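Local structure of uncharacterized protein Tm1679 (Thermotoga maritima, 3H3E) at residues A[34-38]-A[39-43]; A[73-76]-A[77-80]; A[86-89]-A[90-94]; A[187-190]-A[191-194]. The protein is probably a metal-dependent hydrolase of the metallo-beta-lactamase superfamily that binds a zinc ion, although its substrate and precise reaction are not known. The protein carries 2 engineered substitutions. One frame throughout, in Å; residues are numbered along the deposited sequence.

Overall arrangement
Followed from the N terminus, the four contacts lie in series; none nests within or crosses another, and in each the two segments follow one another directly, so each closes only a local turn. Contact 1 closes the tight hairpin between strands 34-37 and 40-42. Contact 2 turns the chain after helix 72-75 and touches contact 1 through a hydrogen bond between His-74 ND1 and Asp-43 OD2. Packing of Leu-78 on Val-86 joins it to contact 3, where strand 85-89, in the same sheet as the hairpin, bends into a short helical turn. Contact 4, a helix beside the other seven-stranded sheet, has its centre about 27 Å from that of contact 2, across the middle of the chain.

Contact 1 of 4, residues A[34-38]-A[39-43]; sequences SVLVD and SVLFD
The ring of Phe-42 is met obliquely by CG1 of Val-35, its partner across an antiparallel beta hairpin, while one of its faces has OD1 of Asp-43 4.2 Å above the plane, offset toward the rim. Phe-42 CG is anti to the backbone nitrogen (chi1 -168°); CG1 of Val-35 touches Phe-42 CB at 3.7 Å and, at 4.1 Å, the near ring carbon CD2. Two pairs of backbone bonds hold the strands: Val-35 and Phe-42 bond each other in both directions, the Phe-42 N to Val-35 O bond measuring 2.8 Å, and Val-37 and Val-40 do the same around the type II' turn whose corners are Asp-38 and Ser-39. Val-35, Val-37 and Val-40 share the face of Phe-42, and strand 165-170 of the second sheet packs against it, as expected in the sandwich of a metallo-beta-lactamase fold. Leu-36 and Leu-41 occupy the reverse face, a non-hydrogen-bonded pair in which Leu-36 CB lies 4.3 Å from Leu-41 CD1; Ile-59, Leu-61 and Pro-62 meet them there. At the open end Asp-43 turns its carboxylate away from strand 34-37, and OD2 accepts hydrogen bonds from Ser-68 OG and His-74 ND1; the Asp-43 side chain lies about 8 Å from the bound zinc ion. The backbone oxygen of Asp-43 serves the hairpin instead: Ser-34 OG donates to Asp-43 O at 2.8 Å, approaching from above the carbonyl plane, 45° out of it.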
loop_
_atom_site.group_PDB
_atom_site.type_symbol
_atom_site.label_atom_id
_atom_site.label_comp_id
_atom_site.label_asym_id
_atom_site.label_seq_id
_atom_site.Cartn_x
_atom_site.Cartn_y
_atom_site.Cartn_z
ATOM N N SER A 34 -3.963 -6.398 1.511
ATOM C CA SER A 34 -2.889 -7.017 2.283
ATOM C C SER A 34 -2.084 -7.885 1.341
ATOM O O SER A 34 -2.642 -8.674 0.585
ATOM C CB SER A 34 -3.420 -7.856 3.456
ATOM O OG SER A 34 -2.404 -8.693 4.001
ATOM N N VAL A 35 -0.769 -7.728 1.384
ATOM C CA VAL A 35 0.112 -8.479 0.512
ATOM C C VAL A 35 1.351 -8.916 1.274
ATOM O O VAL A 35 1.993 -8.121 1.950
ATOM C CB VAL A 35 0.510 -7.667 -0.735
ATOM C CG1 VAL A 35 1.055 -6.342 -0.336
ATOM C CG2 VAL A 35 1.536 -8.408 -1.531
ATOM N N LEU A 36 1.651 -10.206 1.185
ATOM C CA LEU A 36 2.846 -10.780 1.773
ATOM C C LEU A 36 4.005 -10.638 0.793
ATOM O O LEU A 36 3.930 -11.086 -0.349
ATOM C CB LEU A 36 2.613 -12.247 2.096
ATOM C CG LEU A 36 3.771 -13.007 2.743
ATOM C CD1 LEU A 36 4.182 -12.375 4.055
ATOM C CD2 LEU A 36 3.330 -14.431 2.962
ATOM N N VAL A 37 5.071 -9.997 1.247
ATOM C CA VAL A 37 6.203 -9.711 0.390
ATOM C C VAL A 37 7.449 -10.326 0.970
ATOM O O VAL A 37 8.088 -9.739 1.827
ATOM C CB VAL A 37 6.432 -8.211 0.273
ATOM C CG1 VAL A 37 7.567 -7.935 -0.697
ATOM C CG2 VAL A 37 5.158 -7.526 -0.176
ATOM N N ASP A 38 7.792 -11.515 0.498
ATOM C CA ASP A 38 8.907 -12.253 1.059
ATOM C C ASP A 38 8.682 -12.401 2.547
ATOM O O ASP A 38 7.765 -13.094 2.978
ATOM C CB ASP A 38 10.225 -11.528 0.785
ATOM C CG ASP A 38 11.373 -12.483 0.481
ATOM O OD1 ASP A 38 11.137 -13.516 -0.188
ATOM O OD2 ASP A 38 12.514 -12.184 0.900
ATOM N N SER A 39 9.492 -11.714 3.337
ATOM C CA SER A 39 9.512 -11.950 4.778
ATOM C C SER A 39 8.789 -10.882 5.591
ATOM O O SER A 39 8.979 -10.775 6.801
ATOM C CB SER A 39 10.957 -12.014 5.244
ATOM O OG SER A 39 11.676 -10.916 4.705
ATOM N N VAL A 40 7.960 -10.087 4.935
ATOM C CA VAL A 40 7.315 -8.987 5.622
ATOM C C VAL A 40 5.867 -8.881 5.119
ATOM O O VAL A 40 5.600 -9.137 3.953
ATOM C CB VAL A 40 8.139 -7.706 5.391
ATOM C CG1 VAL A 40 7.436 -6.767 4.444
ATOM C CG2 VAL A 40 8.417 -7.034 6.693
ATOM N N LEU A 41 4.919 -8.570 5.995
ATOM C CA LEU A 41 3.535 -8.427 5.551
ATOM C C LEU A 41 3.161 -6.960 5.422
ATOM O O LEU A 41 3.294 -6.202 6.371
ATOM C CB LEU A 41 2.562 -9.155 6.485
ATOM C CG LEU A 41 1.055 -9.038 6.195
ATOM C CD1 LEU A 41 0.610 -9.788 4.931
ATOM C CD2 LEU A 41 0.287 -9.531 7.383
ATOM N N PHE A 42 2.702 -6.575 4.234
ATOM C CA PHE A 42 2.322 -5.191 3.936
ATOM C C PHE A 42 0.817 -5.060 4.020
ATOM O O PHE A 42 0.102 -5.582 3.168
ATOM C CB PHE A 42 2.783 -4.787 2.528
ATOM C CG PHE A 42 2.681 -3.313 2.255
ATOM C CD1 PHE A 42 3.717 -2.453 2.597
ATOM C CD2 PHE A 42 1.557 -2.780 1.653
ATOM C CE1 PHE A 42 3.625 -1.095 2.354
ATOM C CE2 PHE A 42 1.471 -1.417 1.402
ATOM C CZ PHE A 42 2.515 -0.582 1.756
ATOM N N ASP A 43 0.348 -4.366 5.052
ATOM C CA ASP A 43 -1.080 -4.200 5.315
ATOM C C ASP A 43 -1.805 -5.505 5.702
ATOM O O ASP A 43 -1.271 -6.599 5.557
ATOM C CB ASP A 43 -1.781 -3.468 4.160
ATOM C CG ASP A 43 -1.461 -1.978 4.140
ATOM O OD1 ASP A 43 -0.760 -1.522 5.063
ATOM O OD2 ASP A 43 -1.900 -1.267 3.213
#

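Contact 2 of 4, residues A[73-76]-A[77-80]; sequences DHAG and GLLY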
loop_
_atom_site.group_PDB
_atom_site.type_symbol
_atom_site.label_atom_id
_atom_site.label_comp_id
_atom_site.label_asym_id
_atom_site.label_seq_id
_atom_site.Cartn_x
_atom_site.Cartn_y
_atom_site.Cartn_z
ATOM N N ASP A 73 -9.412 -0.266 6.376
ATOM C CA ASP A 73 -9.271 -1.331 5.387
ATOM C C ASP A 73 -7.817 -1.766 5.193
ATOM O O ASP A 73 -7.542 -2.652 4.390
ATOM C CB ASP A 73 -9.919 -0.950 4.031
ATOM C CG ASP A 73 -9.395 0.368 3.458
ATOM O OD1 ASP A 73 -9.332 1.341 4.221
ATOM O OD2 ASP A 73 -9.032 0.445 2.253
ATOM N N HIS A 74 -6.891 -1.151 5.928
ATOM C CA HIS A 74 -5.473 -1.504 5.829
ATOM C C HIS A 74 -4.917 -1.958 7.160
ATOM O O HIS A 74 -4.053 -2.824 7.220
ATOM C CB HIS A 74 -4.659 -0.337 5.256
ATOM C CG HIS A 74 -5.089 0.045 3.878
ATOM N ND1 HIS A 74 -4.349 -0.256 2.757
ATOM C CD2 HIS A 74 -6.225 0.634 3.432
ATOM C CE1 HIS A 74 -4.996 0.164 1.683
ATOM N NE2 HIS A 74 -6.142 0.704 2.065
ATOM N N ALA A 75 -5.438 -1.390 8.236
ATOM C CA ALA A 75 -4.943 -1.706 9.566
ATOM C C ALA A 75 -5.897 -2.612 10.359
ATOM O O ALA A 75 -5.609 -2.975 11.493
ATOM C CB ALA A 75 -4.672 -0.417 10.334
ATOM N N GLY A 76 -7.017 -2.997 9.755
ATOM C CA GLY A 76 -8.072 -3.663 10.486
ATOM C C GLY A 76 -7.801 -5.093 10.891
ATOM O O GLY A 76 -8.199 -5.521 11.965
ATOM N N GLY A 77 -7.138 -5.848 10.029
ATOM C CA GLY A 77 -6.828 -7.225 10.337
ATOM C C GLY A 77 -5.802 -7.366 11.440
ATOM O O GLY A 77 -5.511 -8.469 11.879
ATOM N N LEU A 78 -5.232 -6.254 11.882
ATOM C CA LEU A 78 -4.318 -6.287 13.019
ATOM C C LEU A 78 -5.061 -6.696 14.281
ATOM O O LEU A 78 -4.470 -7.162 15.247
ATOM C CB LEU A 78 -3.683 -4.923 13.231
ATOM C CG LEU A 78 -2.462 -4.627 12.379
ATOM C CD1 LEU A 78 -2.089 -3.170 12.526
ATOM C CD2 LEU A 78 -1.329 -5.527 12.812
ATOM N N LEU A 79 -6.370 -6.502 14.264
ATOM C CA LEU A 79 -7.222 -6.921 15.361
ATOM C C LEU A 79 -7.232 -8.426 15.501
ATOM O O LEU A 79 -7.764 -8.948 16.471
ATOM C CB LEU A 79 -8.649 -6.427 15.133
ATOM C CG LEU A 79 -8.750 -4.904 15.061
ATOM C CD1 LEU A 79 -10.201 -4.469 14.895
ATOM C CD2 LEU A 79 -8.138 -4.300 16.301
ATOM N N TYR A 80 -6.657 -9.114 14.525
ATOM C CA TYR A 80 -6.646 -10.569 14.507
ATOM C C TYR A 80 -5.249 -11.127 14.720
ATOM O O TYR A 80 -5.039 -12.332 14.633
ATOM C CB TYR A 80 -7.215 -11.091 13.181
ATOM C CG TYR A 80 -8.663 -10.734 12.984
ATOM C CD1 TYR A 80 -9.675 -11.648 13.297
ATOM C CD2 TYR A 80 -9.031 -9.473 12.519
ATOM C CE1 TYR A 80 -11.016 -11.320 13.138
ATOM C CE2 TYR A 80 -10.373 -9.135 12.355
ATOM C CZ TYR A 80 -11.356 -10.063 12.672
ATOM O OH TYR A 80 -12.674 -9.741 12.505
#
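Gly-76 O accepts the backbone N-H of Leu-79 at 3.1 Å, a fairly straight bond (161° at the hydrogen) whose donor stands above the carbonyl plane. It is the i-to-i+3 bond of a 3-10 turn, and the next step, Tyr-80 N to Gly-77 O at 3.0 Å, repeats it; the preceding one, Leu-78 N to Ala-75 O at 3.3 Å, is weak. The same carbonyl oxygens are flanked by carbon. Leu-79 folds CG beside its own backbone nitrogen (chi1 -61°), which brings CB and CG alongside Gly-76 O, and Leu-78 does likewise over Ala-75 O, its CD1 reaching Ala-75 CB at 4.4 Å. The Tyr-80 ring presents its edge to Gly-77 O, which lies in the ring plane. Upstream, Asp-73 and His-74 complete the HxHxDH signature of the superfamily, whose first two histidines, His-69 and His-71, bind zinc; donor atoms of Asp-73, His-74 and His-236 face one vacant point, consistent with a possible second metal position. The turn carries the chain from helix 72-75 toward strand 85-89, with Ala-75, Leu-78 and Leu-79 packed against helix 107-113 through Trp-107 and Val-110.

Contact 3 of 4, residues A[86-89]-A[90-94]; sequences VWLR and KEALD
Between Leu-88 and Ala-92 the chain passes from an extended strand into a short 3-10 turn, closed by the backbone bond from Ala-92 N to Arg-89 O at 2.8 Å. A second bond, Leu-93 N to Lys-90 O at 3.3 Å, continues the turn by one residue. The bend brings side chains of the turn beside those of the strand. Leu-88 CG sits between its backbone nitrogen and carbonyl carbon (chi1 65°), which directs CD1 toward the turn, where it meets both Ala-92 CB and Leu-93 CD2 at 4.0 Å; the two leucines lie roughly perpendicular. Arg-89 and Glu-91 instead extend alongside one another and form a salt bridge of 3.2 Å between NH1 and OE2, with guanidinium and carboxylate planes 29° apart. Arg-89 NH1 also donates to Glu-161 O and NH2 to Glu-121 O; these two bonds and the salt bridge probably limit its rotation. This is the C-terminal end of a parallel strand of the metallo-beta-lactamase fold, and the Ala-92 side chain lies about 6 Å from that of the zinc ligand His-69. Strand 85-89 runs between 64-66 and 115-119; Trp-107 of helix 107-113 covers Leu-88, Ala-92 and Leu-93, and Phe-118 of strand 115-119 packs on both leucines.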
loop_
_atom_site.group_PDB
_atom_site.type_symbol
_atom_site.label_atom_id
_atom_site.label_comp_id
_atom_site.label_asym_id
_atom_site.label_seq_id
_atom_site.Cartn_x
_atom_site.Cartn_y
_atom_site.Cartn_z
ATOM N N VAL A 86 4.666 -4.032 14.596
ATOM C CA VAL A 86 3.904 -3.246 13.639
ATOM C C VAL A 86 4.612 -1.952 13.335
ATOM O O VAL A 86 4.802 -1.122 14.223
ATOM C CB VAL A 86 2.511 -2.910 14.165
ATOM C CG1 VAL A 86 1.787 -2.048 13.154
ATOM C CG2 VAL A 86 1.741 -4.179 14.473
ATOM N N TRP A 87 5.012 -1.798 12.076
ATOM C CA TRP A 87 5.734 -0.619 11.629
ATOM C C TRP A 87 4.755 0.403 11.104
ATOM O O TRP A 87 4.213 0.226 10.020
ATOM C CB TRP A 87 6.673 -0.992 10.500
ATOM C CG TRP A 87 7.742 -1.941 10.888
ATOM C CD1 TRP A 87 7.582 -3.228 11.261
ATOM C CD2 TRP A 87 9.150 -1.682 10.923
ATOM N NE1 TRP A 87 8.797 -3.797 11.542
ATOM C CE2 TRP A 87 9.781 -2.865 11.333
ATOM C CE3 TRP A 87 9.936 -0.559 10.655
ATOM C CZ2 TRP A 87 11.165 -2.968 11.482
ATOM C CZ3 TRP A 87 11.318 -0.661 10.805
ATOM C CH2 TRP A 87 11.912 -1.857 11.216
ATOM N N LEU A 88 4.532 1.465 11.871
ATOM C CA LEU A 88 3.637 2.526 11.460
ATOM C C LEU A 88 4.233 3.903 11.726
ATOM O O LEU A 88 5.113 4.054 12.572
ATOM C CB LEU A 88 2.295 2.398 12.176
ATOM C CG LEU A 88 2.255 2.564 13.695
ATOM C CD1 LEU A 88 0.850 2.882 14.137
ATOM C CD2 LEU A 88 2.767 1.322 14.401
ATOM N N ARG A 89 3.754 4.902 10.991
ATOM C CA ARG A 89 4.114 6.285 11.250
ATOM C C ARG A 89 3.353 6.830 12.467
ATOM O O ARG A 89 2.176 6.547 12.642
ATOM C CB ARG A 89 3.827 7.156 10.033
ATOM C CG ARG A 89 4.630 6.806 8.808
ATOM C CD ARG A 89 4.966 8.035 7.966
ATOM N NE ARG A 89 6.366 8.409 8.132
ATOM C CZ ARG A 89 6.775 9.600 8.540
ATOM N NH1 ARG A 89 5.901 10.559 8.806
ATOM N NH2 ARG A 89 8.063 9.835 8.664
ATOM N N LYS A 90 4.026 7.626 13.295
ATOM C CA LYS A 90 3.378 8.211 14.462
ATOM C C LYS A 90 2.006 8.767 14.116
ATOM O O LYS A 90 1.070 8.632 14.889
ATOM C CB LYS A 90 4.247 9.294 15.114
ATOM C CG LYS A 90 5.383 8.753 15.980
ATOM C CD LYS A 90 6.086 9.866 16.765
ATOM C CE LYS A 90 6.669 9.364 18.102
ATOM N NZ LYS A 90 5.640 8.866 19.091
ATOM N N GLU A 91 1.873 9.371 12.944
ATOM C CA GLU A 91 0.627 10.061 12.613
ATOM C C GLU A 91 -0.490 9.128 12.122
ATOM O O GLU A 91 -1.625 9.548 11.922
ATOM C CB GLU A 91 0.879 11.247 11.657
ATOM C CG GLU A 91 1.925 11.007 10.598
ATOM C CD GLU A 91 3.339 11.321 11.054
ATOM O OE1 GLU A 91 3.726 12.499 11.020
ATOM O OE2 GLU A 91 4.084 10.378 11.397
ATOM N N ALA A 92 -0.171 7.853 11.952
ATOM C CA ALA A 92 -1.208 6.860 11.716
ATOM C C ALA A 92 -2.168 6.758 12.902
ATOM O O ALA A 92 -3.256 6.229 12.781
ATOM C CB ALA A 92 -0.586 5.518 11.438
ATOM N N LEU A 93 -1.758 7.260 14.059
ATOM C CA LEU A 93 -2.582 7.154 15.261
ATOM C C LEU A 93 -3.754 8.127 15.274
ATOM O O LEU A 93 -4.757 7.865 15.921
ATOM C CB LEU A 93 -1.736 7.378 16.516
ATOM C CG LEU A 93 -0.573 6.413 16.731
ATOM C CD1 LEU A 93 0.227 6.885 17.912
ATOM C CD2 LEU A 93 -1.050 4.995 16.941
ATOM N N ASP A 94 -3.614 9.256 14.584
ATOM C CA ASP A 94 -4.677 10.254 14.523
ATOM C C ASP A 94 -5.906 9.617 13.921
ATOM O O ASP A 94 -5.805 8.743 13.083
ATOM C CB ASP A 94 -4.248 11.459 13.694
ATOM C CG ASP A 94 -3.053 12.174 14.285
ATOM O OD1 ASP A 94 -2.829 12.036 15.499
ATOM O OD2 ASP A 94 -2.340 12.875 13.537
#

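Contact 4 of 4, residues A[187-190]-A[191-194]; sequences NILL and DIAE
Backbone bonds from Asp-191, Ile-192 and Ala-193 back to Asn-187, Ile-188 and Leu-189 illustrate the i-to-i+4 repeat of an alpha helix. They measure 2.9 Å from Asp-191 N to Asn-187 O, 3.1 Å from Ile-192 N to Ile-188 O and 2.7 Å from Ala-193 N to Leu-189 O, the last nearly straight at 174°. Glu-194 N follows the same pattern to Leu-190 O, at a more bent angle. The apolar contacts all converge on Ile-192. Its CG1 lies anti to the carbonyl carbon (chi1 -66°) and the chain beyond is extended, which sends CD1 back along the helix to Ile-188 CG2 at 4.1 Å and Leu-189 CD2 at 4.3 Å. Ile-188 and Ile-192 lie along the same flank of the helix. Helix 185-193 is the crossover of a beta-alpha-beta unit between the parallel strands 173-178 and 200-204, and this apolar side rests on their sheet: Ile-192 on Leu-174, Val-176 and Ile-200, Leu-189 on Ile-200 and Val-203. Among the polar side chains, Asn-187 and Asp-191, one turn apart, both engage Arg-139. Asn-187 OD1 accepts from Arg-139 NH1, while ND2 donates to Arg-183 O; Asp-191 OD1 forms a salt bridge with Arg-139 NH2, and OD2 accepts the backbone N-H of Asn-137. Outside the two segments, Glu-194 OE2 has a long, weak ionic contact with Arg-139 NH2.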
loop_
_atom_site.group_PDB
_atom_site.type_symbol
_atom_site.label_atom_id
_atom_site.label_comp_id
_atom_site.label_asym_id
_atom_site.label_seq_id
_atom_site.Cartn_x
_atom_site.Cartn_y
_atom_site.Cartn_z
ATOM N N ASN A 187 3.760 10.952 -7.321
ATOM C CA ASN A 187 4.621 11.585 -6.315
ATOM C C ASN A 187 5.444 10.553 -5.587
ATOM O O ASN A 187 6.608 10.770 -5.251
ATOM C CB ASN A 187 3.786 12.383 -5.317
ATOM C CG ASN A 187 3.312 13.677 -5.894
ATOM O OD1 ASN A 187 4.019 14.293 -6.684
ATOM N ND2 ASN A 187 2.107 14.094 -5.532
ATOM N N ILE A 188 4.818 9.413 -5.359
ATOM C CA ILE A 188 5.449 8.329 -4.645
ATOM C C ILE A 188 6.622 7.808 -5.446
ATOM O O ILE A 188 7.695 7.588 -4.905
ATOM C CB ILE A 188 4.431 7.224 -4.328
ATOM C CG1 ILE A 188 3.498 7.709 -3.205
ATOM C CG2 ILE A 188 5.130 5.944 -3.963
ATOM C CD1 ILE A 188 2.321 6.807 -2.904
ATOM N N LEU A 189 6.430 7.645 -6.749
ATOM C CA LEU A 189 7.483 7.082 -7.599
ATOM C C LEU A 189 8.632 8.052 -7.799
ATOM O O LEU A 189 9.786 7.662 -7.796
ATOM C CB LEU A 189 6.916 6.655 -8.949
ATOM C CG LEU A 189 5.955 5.459 -8.925
ATOM C CD1 LEU A 189 5.564 5.088 -10.328
ATOM C CD2 LEU A 189 6.609 4.289 -8.247
ATOM N N LEU A 190 8.299 9.323 -7.972
ATOM C CA LEU A 190 9.290 10.373 -8.100
ATOM C C LEU A 190 10.104 10.491 -6.822
ATOM O O LEU A 190 11.313 10.690 -6.867
ATOM C CB LEU A 190 8.610 11.703 -8.416
ATOM C CG LEU A 190 7.806 11.798 -9.717
ATOM C CD1 LEU A 190 6.838 12.979 -9.689
ATOM C CD2 LEU A 190 8.752 11.912 -10.891
ATOM N N ASP A 191 9.454 10.375 -5.672
ATOM C CA ASP A 191 10.202 10.401 -4.421
ATOM C C ASP A 191 11.210 9.258 -4.402
ATOM O O ASP A 191 12.352 9.434 -3.997
ATOM C CB ASP A 191 9.276 10.342 -3.208
ATOM C CG ASP A 191 8.857 11.727 -2.719
ATOM O OD1 ASP A 191 8.867 12.680 -3.529
ATOM O OD2 ASP A 191 8.518 11.869 -1.521
ATOM N N ILE A 192 10.779 8.087 -4.859
ATOM C CA ILE A 192 11.642 6.915 -4.948
ATOM C C ILE A 192 12.787 7.148 -5.936
ATOM O O ILE A 192 13.947 6.943 -5.618
ATOM C CB ILE A 192 10.813 5.701 -5.349
ATOM C CG1 ILE A 192 9.830 5.374 -4.226
ATOM C CG2 ILE A 192 11.691 4.532 -5.642
ATOM C CD1 ILE A 192 8.875 4.297 -4.568
ATOM N N ALA A 193 12.436 7.609 -7.126
ATOM C CA ALA A 193 13.385 8.025 -8.154
ATOM C C ALA A 193 14.501 8.990 -7.699
ATOM O O ALA A 193 15.624 8.951 -8.225
ATOM C CB ALA A 193 12.619 8.643 -9.294
ATOM N N GLU A 194 14.188 9.870 -6.750
ATOM C CA GLU A 194 15.168 10.839 -6.250
ATOM C C GLU A 194 16.085 10.238 -5.187
ATOM O O GLU A 194 17.091 10.847 -4.828
ATOM C CB GLU A 194 14.483 12.075 -5.659
ATOM C CG GLU A 194 13.395 12.699 -6.515
ATOM C CD GLU A 194 12.765 13.923 -5.859
ATOM O OE1 GLU A 194 12.802 14.017 -4.611
ATOM O OE2 GLU A 194 12.232 14.790 -6.587
#